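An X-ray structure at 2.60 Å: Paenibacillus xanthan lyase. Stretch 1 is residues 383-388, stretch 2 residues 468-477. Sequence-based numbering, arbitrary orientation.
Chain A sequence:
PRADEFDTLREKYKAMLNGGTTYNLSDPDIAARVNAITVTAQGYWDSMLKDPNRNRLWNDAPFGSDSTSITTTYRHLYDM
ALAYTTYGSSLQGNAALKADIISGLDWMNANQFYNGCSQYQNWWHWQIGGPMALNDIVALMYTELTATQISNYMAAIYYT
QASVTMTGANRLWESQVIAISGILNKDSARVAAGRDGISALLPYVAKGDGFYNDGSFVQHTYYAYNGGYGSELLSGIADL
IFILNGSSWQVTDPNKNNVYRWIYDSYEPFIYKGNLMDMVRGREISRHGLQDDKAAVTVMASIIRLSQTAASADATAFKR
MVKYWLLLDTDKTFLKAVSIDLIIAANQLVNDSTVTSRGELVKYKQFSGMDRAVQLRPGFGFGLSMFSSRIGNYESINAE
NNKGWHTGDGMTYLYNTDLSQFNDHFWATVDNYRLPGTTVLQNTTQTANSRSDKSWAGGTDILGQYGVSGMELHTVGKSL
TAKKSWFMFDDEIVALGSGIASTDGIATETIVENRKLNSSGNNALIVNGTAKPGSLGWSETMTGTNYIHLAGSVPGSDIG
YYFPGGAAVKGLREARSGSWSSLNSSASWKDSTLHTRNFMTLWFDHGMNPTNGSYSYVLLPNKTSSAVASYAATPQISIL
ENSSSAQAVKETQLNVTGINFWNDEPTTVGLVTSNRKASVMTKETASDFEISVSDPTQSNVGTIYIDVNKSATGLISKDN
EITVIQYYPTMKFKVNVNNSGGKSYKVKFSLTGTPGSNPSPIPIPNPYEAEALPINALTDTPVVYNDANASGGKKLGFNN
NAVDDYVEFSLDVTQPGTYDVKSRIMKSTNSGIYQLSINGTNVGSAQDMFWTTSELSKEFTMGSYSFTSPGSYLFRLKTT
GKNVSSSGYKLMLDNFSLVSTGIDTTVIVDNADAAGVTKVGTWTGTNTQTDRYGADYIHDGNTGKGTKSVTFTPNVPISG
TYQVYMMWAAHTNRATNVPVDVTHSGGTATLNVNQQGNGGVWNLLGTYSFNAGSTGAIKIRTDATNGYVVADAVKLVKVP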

# COMPACT_ATOMS: atom_id res chain seq x y z
N GLY A 383 0.65 14.86 4.73
CA GLY A 383 1.27 13.56 4.87
C GLY A 383 0.40 12.68 5.75
O GLY A 383 -0.21 13.16 6.70
N LEU A 384 0.35 11.39 5.43
CA LEU A 384 -0.48 10.49 6.20
C LEU A 384 0.33 9.27 6.63
O LEU A 384 0.90 8.56 5.80
N SER A 385 0.36 9.03 7.94
CA SER A 385 1.20 7.98 8.51
C SER A 385 0.42 6.87 9.20
O SER A 385 -0.21 7.08 10.24
N MET A 386 0.47 5.68 8.62
CA MET A 386 -0.30 4.56 9.12
C MET A 386 0.61 3.38 9.45
O MET A 386 1.81 3.41 9.17
N PHE A 387 0.02 2.34 10.03
CA PHE A 387 0.69 1.06 10.12
C PHE A 387 -0.32 -0.08 10.08
O PHE A 387 -1.52 0.13 10.25
N SER A 388 0.17 -1.28 9.80
CA SER A 388 -0.70 -2.42 9.58
C SER A 388 -0.00 -3.67 10.06
O SER A 388 0.95 -3.60 10.83
N VAL A 468 -8.17 8.77 -1.38
CA VAL A 468 -8.86 8.36 -0.17
C VAL A 468 -8.00 7.28 0.48
O VAL A 468 -7.53 6.36 -0.20
N SER A 469 -7.78 7.40 1.79
CA SER A 469 -7.04 6.38 2.52
C SER A 469 -7.79 5.95 3.75
O SER A 469 -8.65 6.68 4.26
N GLY A 470 -7.44 4.77 4.24
CA GLY A 470 -8.04 4.27 5.45
C GLY A 470 -7.10 3.40 6.25
O GLY A 470 -6.16 2.81 5.71
N MET A 471 -7.38 3.33 7.54
CA MET A 471 -6.62 2.50 8.45
C MET A 471 -7.56 1.93 9.50
O MET A 471 -8.25 2.69 10.19
N GLU A 472 -7.59 0.61 9.63
CA GLU A 472 -8.18 0.01 10.81
C GLU A 472 -7.13 -0.02 11.91
O GLU A 472 -6.22 -0.85 11.92
N LEU A 473 -7.24 0.93 12.83
CA LEU A 473 -6.32 1.01 13.95
C LEU A 473 -6.59 -0.11 14.94
O LEU A 473 -7.74 -0.42 15.23
N HIS A 474 -5.53 -0.72 15.44
CA HIS A 474 -5.62 -1.53 16.64
C HIS A 474 -4.32 -1.37 17.41
O HIS A 474 -3.33 -2.05 17.11
N THR A 475 -4.31 -0.45 18.37
CA THR A 475 -3.14 -0.16 19.19
C THR A 475 -2.55 -1.44 19.75
O THR A 475 -3.27 -2.27 20.29
N VAL A 476 -1.24 -1.62 19.61
CA VAL A 476 -0.65 -2.87 20.10
C VAL A 476 -0.58 -2.84 21.62
O VAL A 476 -0.27 -1.82 22.23
N GLY A 477 -0.92 -3.97 22.24
CA GLY A 477 -0.97 -4.04 23.69
C GLY A 477 -2.23 -3.41 24.29
O GLY A 477 -2.40 -3.36 25.50

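The two stretches meet almost entirely through side chains: no direct hydrogen bond links them, and they bury 353 Å² between them. Their backbones lie too far apart for strand pairing, with the CA atoms of M386 and M471 6.7 Å apart and those of L384 and S469 8.6 Å apart, and the space between them is occupied largely by apolar side-chain groups.

In stretch 1, L384 and M386 direct their CA-to-CB bonds toward stretch 2, whereas S385, between them, points away, as expected for an extended chain. L384 adopts chi1 t and chi2 p, which brings CD2 to 3.5 Å from CB of S469. The serine, with chi1 m, also points toward its partner, but its OG is hydrogen-bonded elsewhere in the structure. M386 is folded at its end (m, t, m), and its SD lies 3.5 Å from the carbonyl O of G470. M471, by contrast, has all three chi angles t, and its extended chain reaches across the gap, passing SD 3.7 Å from CB of M386 and carrying CE to 3.6 Å from CD1 of F387. M471 CE also lies 3.5 Å from F387 O.

F387 makes the most extensive contact from stretch 1 although its CA-to-CB bond points away. With chi1 p (83°) and chi2 at -81°, the ring swings back alongside stretch 2. Besides meeting M471 CE, the ring brings F387 CE1 to 4.3 Å from CD1 of L473, a leucine in the t, p conformation whose end comes nearer than its sideways CB suggests. Farther along, F387 CE2 lies 4.0 Å from CG1 of V476, whose chi1 of -31° falls between wells.

The polar link is indirect. Water 1 donates to both F387 O (2.4 Å from the water O, a notably short distance) and E472 O (3.0 Å from the water O), bridging the two backbones while the E472 side chain points away.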

# COMPACT_ATOMS: atom_id res chain seq x y z
CB LEU A 384 -1.70 10.07 5.39
CG LEU A 384 -2.76 9.27 6.13
CD1 LEU A 384 -3.44 10.12 7.19
CD2 LEU A 384 -3.76 8.78 5.15
CB SER A 385 2.20 8.59 9.50
OG SER A 385 2.97 7.57 10.11
CB MET A 386 -1.31 4.12 8.06
CG MET A 386 -2.24 5.21 7.59
SD MET A 386 -3.23 4.72 6.16
CE MET A 386 -2.04 4.93 4.82
CB PHE A 387 1.66 0.98 11.31
CG PHE A 387 1.02 0.62 12.63
CD1 PHE A 387 0.37 1.58 13.39
CD2 PHE A 387 1.13 -0.66 13.13
CE1 PHE A 387 -0.19 1.26 14.62
CE2 PHE A 387 0.57 -0.99 14.37
CZ PHE A 387 -0.09 -0.02 15.10
CB SER A 388 -0.98 -2.57 8.08
OG SER A 388 0.22 -2.79 7.36
CB VAL A 468 -10.28 7.82 -0.50
CG1 VAL A 468 -10.22 6.84 -1.65
CG2 VAL A 468 -10.92 7.18 0.72
CB SER A 469 -5.67 6.90 2.95
OG SER A 469 -4.84 7.19 1.85
CB MET A 471 -5.55 3.34 9.14
CG MET A 471 -4.80 2.64 10.25
SD MET A 471 -3.53 3.71 10.94
CE MET A 471 -2.93 2.65 12.27
CB GLU A 472 -8.72 -1.39 10.52
CG GLU A 472 -9.46 -1.99 11.71
CD GLU A 472 -10.26 -3.22 11.33
OE1 GLU A 472 -9.96 -3.83 10.28
OE2 GLU A 472 -11.19 -3.58 12.09
CB LEU A 473 -6.47 2.36 14.65
CG LEU A 473 -5.75 2.47 15.99
CD1 LEU A 473 -4.24 2.33 15.79
CD2 LEU A 473 -6.08 3.79 16.68
CB HIS A 474 -5.84 -3.00 16.33
CG HIS A 474 -5.98 -3.85 17.56
ND1 HIS A 474 -5.82 -5.22 17.54
CD2 HIS A 474 -6.26 -3.52 18.84
CE1 HIS A 474 -6.00 -5.69 18.76
NE2 HIS A 474 -6.26 -4.68 19.57
CB THR A 475 -3.52 0.79 20.35
OG1 THR A 475 -4.30 1.88 19.84
CG2 THR A 475 -2.27 1.34 21.02
CB VAL A 476 0.72 -3.22 19.44
CG1 VAL A 476 0.78 -2.69 18.02
CG2 VAL A 476 1.86 -2.68 20.24
O HOH W 1 -3.25 -1.07 11.50